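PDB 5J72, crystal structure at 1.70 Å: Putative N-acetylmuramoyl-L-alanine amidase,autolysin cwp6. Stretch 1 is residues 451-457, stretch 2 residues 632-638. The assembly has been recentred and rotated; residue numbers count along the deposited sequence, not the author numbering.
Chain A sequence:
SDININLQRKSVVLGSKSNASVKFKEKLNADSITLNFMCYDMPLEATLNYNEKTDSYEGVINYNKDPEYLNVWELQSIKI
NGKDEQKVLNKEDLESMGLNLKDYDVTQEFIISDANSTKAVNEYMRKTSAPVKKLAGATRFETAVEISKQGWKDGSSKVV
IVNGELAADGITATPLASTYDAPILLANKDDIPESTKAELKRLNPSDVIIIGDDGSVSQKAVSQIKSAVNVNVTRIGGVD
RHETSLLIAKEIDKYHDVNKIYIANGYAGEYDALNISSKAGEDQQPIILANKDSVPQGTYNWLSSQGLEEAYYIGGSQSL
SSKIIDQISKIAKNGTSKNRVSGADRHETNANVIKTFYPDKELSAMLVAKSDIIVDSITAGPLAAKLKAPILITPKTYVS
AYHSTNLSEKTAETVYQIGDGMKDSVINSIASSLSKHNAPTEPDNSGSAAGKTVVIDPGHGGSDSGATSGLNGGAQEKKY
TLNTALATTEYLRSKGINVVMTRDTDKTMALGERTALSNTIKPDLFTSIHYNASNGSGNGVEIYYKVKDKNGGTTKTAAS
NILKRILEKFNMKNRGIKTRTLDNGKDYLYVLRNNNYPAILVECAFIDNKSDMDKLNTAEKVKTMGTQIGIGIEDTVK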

# COMPACT_ATOMS: atom_id res chain seq x y z
N GLY A 451 5.21 13.91 24.03
CA GLY A 451 5.94 14.55 22.94
C GLY A 451 5.24 15.82 22.53
O GLY A 451 4.27 16.23 23.14
N LYS A 452 5.74 16.46 21.50
CA LYS A 452 5.13 17.70 21.03
C LYS A 452 3.94 17.41 20.09
O LYS A 452 3.96 16.39 19.38
CB LYS A 452 6.21 18.52 20.32
CG LYS A 452 7.41 18.82 21.23
CD LYS A 452 6.99 19.59 22.52
CE LYS A 452 8.15 19.70 23.51
NZ LYS A 452 7.96 20.88 24.40
N THR A 453 2.90 18.28 20.12
CA THR A 453 1.73 18.15 19.26
C THR A 453 1.52 19.42 18.44
O THR A 453 1.57 20.52 18.98
CB THR A 453 0.51 17.91 20.10
OG1 THR A 453 0.70 16.66 20.77
CG2 THR A 453 -0.78 17.86 19.25
N VAL A 454 1.28 19.28 17.14
CA VAL A 454 1.07 20.43 16.26
C VAL A 454 -0.25 20.18 15.52
O VAL A 454 -0.56 19.04 15.18
CB VAL A 454 2.22 20.53 15.24
CG1 VAL A 454 1.93 21.58 14.18
CG2 VAL A 454 3.53 20.89 15.94
N VAL A 455 -1.01 21.24 15.28
CA VAL A 455 -2.21 21.12 14.47
C VAL A 455 -1.84 21.80 13.18
O VAL A 455 -1.32 22.92 13.17
CB VAL A 455 -3.43 21.74 15.13
CG1 VAL A 455 -4.60 21.86 14.11
CG2 VAL A 455 -3.88 20.91 16.34
N ILE A 456 -2.06 21.09 12.03
CA ILE A 456 -1.78 21.65 10.71
C ILE A 456 -3.17 21.90 10.05
O ILE A 456 -4.00 21.00 10.03
CB ILE A 456 -0.98 20.62 9.87
CG1 ILE A 456 0.45 20.39 10.51
CG2 ILE A 456 -0.84 21.11 8.45
CD1 ILE A 456 1.28 21.74 10.49
N ASP A 457 -3.37 23.11 9.51
CA ASP A 457 -4.66 23.45 8.91
C ASP A 457 -4.53 23.92 7.46
O ASP A 457 -4.14 25.06 7.19
CB ASP A 457 -5.29 24.58 9.80
CG ASP A 457 -6.56 25.18 9.21
OD1 ASP A 457 -7.44 24.39 8.80
OD2 ASP A 457 -6.67 26.45 9.15
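Stretch 2 (632-638) GIEDTVK

Stretch 2 packs on stretch 1 as a helix against a β-strand. Residues 453-457 are extended, with phi between -108° and -127° and psi between 101° and 144°, and the strand runs on beyond Asp457. Residues 632-637 are helical, in a helix that begins earlier in the chain; Val637 N donates to Ile633 O at 2.9 Å and Thr636 N to Gly632 O at 3.3 Å, and Thr636 OG1 also donates to Gly632 O at 2.9 Å. The two axes approach to 10.3 Å, and their N-to-C directions make an angle of 145°, so the helix descends roughly antiparallel to the strand. The register confirms this: the CA atoms of Lys452 and Val637 lie 6.8 Å apart and those of Val454 and Ile633 8.3 Å apart, so a step of two along the strand matches a step of four back along the helix.

Gly451, at phi/psi 136/-176, makes no contact; a CB there would jam against the carbonyl oxygen of the preceding residue. Lys452 directs its CA-to-CB bond toward the helix, and its side chain runs past Val637, with CD 3.3 Å from Val637 O and CB 4.0 Å from Val637 CG2. Its ammonium reaches that carbonyl through water 1, which accepts from Lys452 NZ at 2.9 Å and donates to Val637 O at 3.0 Å. The carboxylate of Lys638 is of opposite charge, but Lys452 NZ to Lys638 OXT is 4.5 Å, beyond a salt bridge.

Thr453 points away, as expected from strand alternation, and its side chain stays 8.1 Å from stretch 2. Val454 points back toward the helix, and its t rotamer places CG2 3.5 Å from Ile633 CG2 and 4.3 Å from Val637 CG2. One methyl thus touches two helix residues four apart, whose CA-to-CB bonds both point toward the strand. Val455 is out of reach.

Ile456 differs from Val454 in that its CA-to-CB bond points sideways; contact is made by the end of the side chain, where CD1 lies 3.6 Å from Ile633 CD1. Ile633 thus packs against both Val454 and Ile456; its CD1, 3.6 Å from Ile456 CD1, is also 4.3 Å from Val454 CG1. Asp457 is again out of reach, its carboxylate hydrogen-bonded elsewhere in the structure.

The contact buries 259 Å² summed over both sides. No direct hydrogen bond crosses it among the modelled atoms. Most of the covered area belongs to Val454, Ile456, Ile633 and Val637, although Lys452 alone contributes 59 Å²; the water bridge lies at the Lys452 end.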

# COMPACT_ATOMS: atom_id res chain seq x y z
N GLY A 632 10.62 24.47 10.02
CA GLY A 632 10.43 25.69 10.81
C GLY A 632 9.59 25.42 12.03
O GLY A 632 9.83 25.97 13.10
N ILE A 633 8.54 24.58 11.92
CA ILE A 633 7.72 24.25 13.08
C ILE A 633 8.55 23.45 14.12
O ILE A 633 8.44 23.71 15.34
CB ILE A 633 6.46 23.42 12.66
CG1 ILE A 633 5.51 24.37 11.83
CG2 ILE A 633 5.72 22.81 13.92
CD1 ILE A 633 4.32 23.56 11.14
N GLU A 634 9.29 22.45 13.65
CA GLU A 634 10.13 21.63 14.54
C GLU A 634 11.15 22.59 15.27
O GLU A 634 11.36 22.42 16.49
CB GLU A 634 10.88 20.61 13.70
CG GLU A 634 11.94 19.88 14.52
CD GLU A 634 12.79 18.96 13.63
OE1 GLU A 634 13.18 19.36 12.52
OE2 GLU A 634 13.05 17.83 14.09
N ASP A 635 11.75 23.53 14.56
CA ASP A 635 12.63 24.53 15.17
C ASP A 635 11.97 25.16 16.34
O ASP A 635 12.61 25.39 17.38
CB ASP A 635 12.91 25.70 14.23
CG ASP A 635 13.79 25.36 13.08
OD1 ASP A 635 14.53 24.37 13.16
OD2 ASP A 635 13.77 26.11 12.07
N THR A 636 10.71 25.46 16.19
CA THR A 636 9.94 26.14 17.20
C THR A 636 9.50 25.29 18.35
O THR A 636 9.67 25.73 19.50
CB THR A 636 8.70 26.77 16.51
OG1 THR A 636 9.12 27.57 15.42
CG2 THR A 636 7.92 27.65 17.47
N VAL A 637 8.97 24.07 18.13
CA VAL A 637 8.41 23.33 19.26
C VAL A 637 9.33 22.30 19.92
O VAL A 637 8.98 21.81 21.00
CB VAL A 637 7.08 22.60 18.85
CG1 VAL A 637 6.05 23.58 18.25
CG2 VAL A 637 7.38 21.50 17.85
N LYS A 638 10.46 21.96 19.33
CA LYS A 638 11.20 20.84 19.94
C LYS A 638 11.81 21.13 21.34
O LYS A 638 12.23 22.26 21.60
CB LYS A 638 12.30 20.37 18.99
CG LYS A 638 13.25 21.47 18.65
CD LYS A 638 14.37 20.95 17.77
CE LYS A 638 15.17 22.09 17.18
OXT LYS A 638 11.84 20.19 22.14
O HOH W 1 7.04 23.12 22.88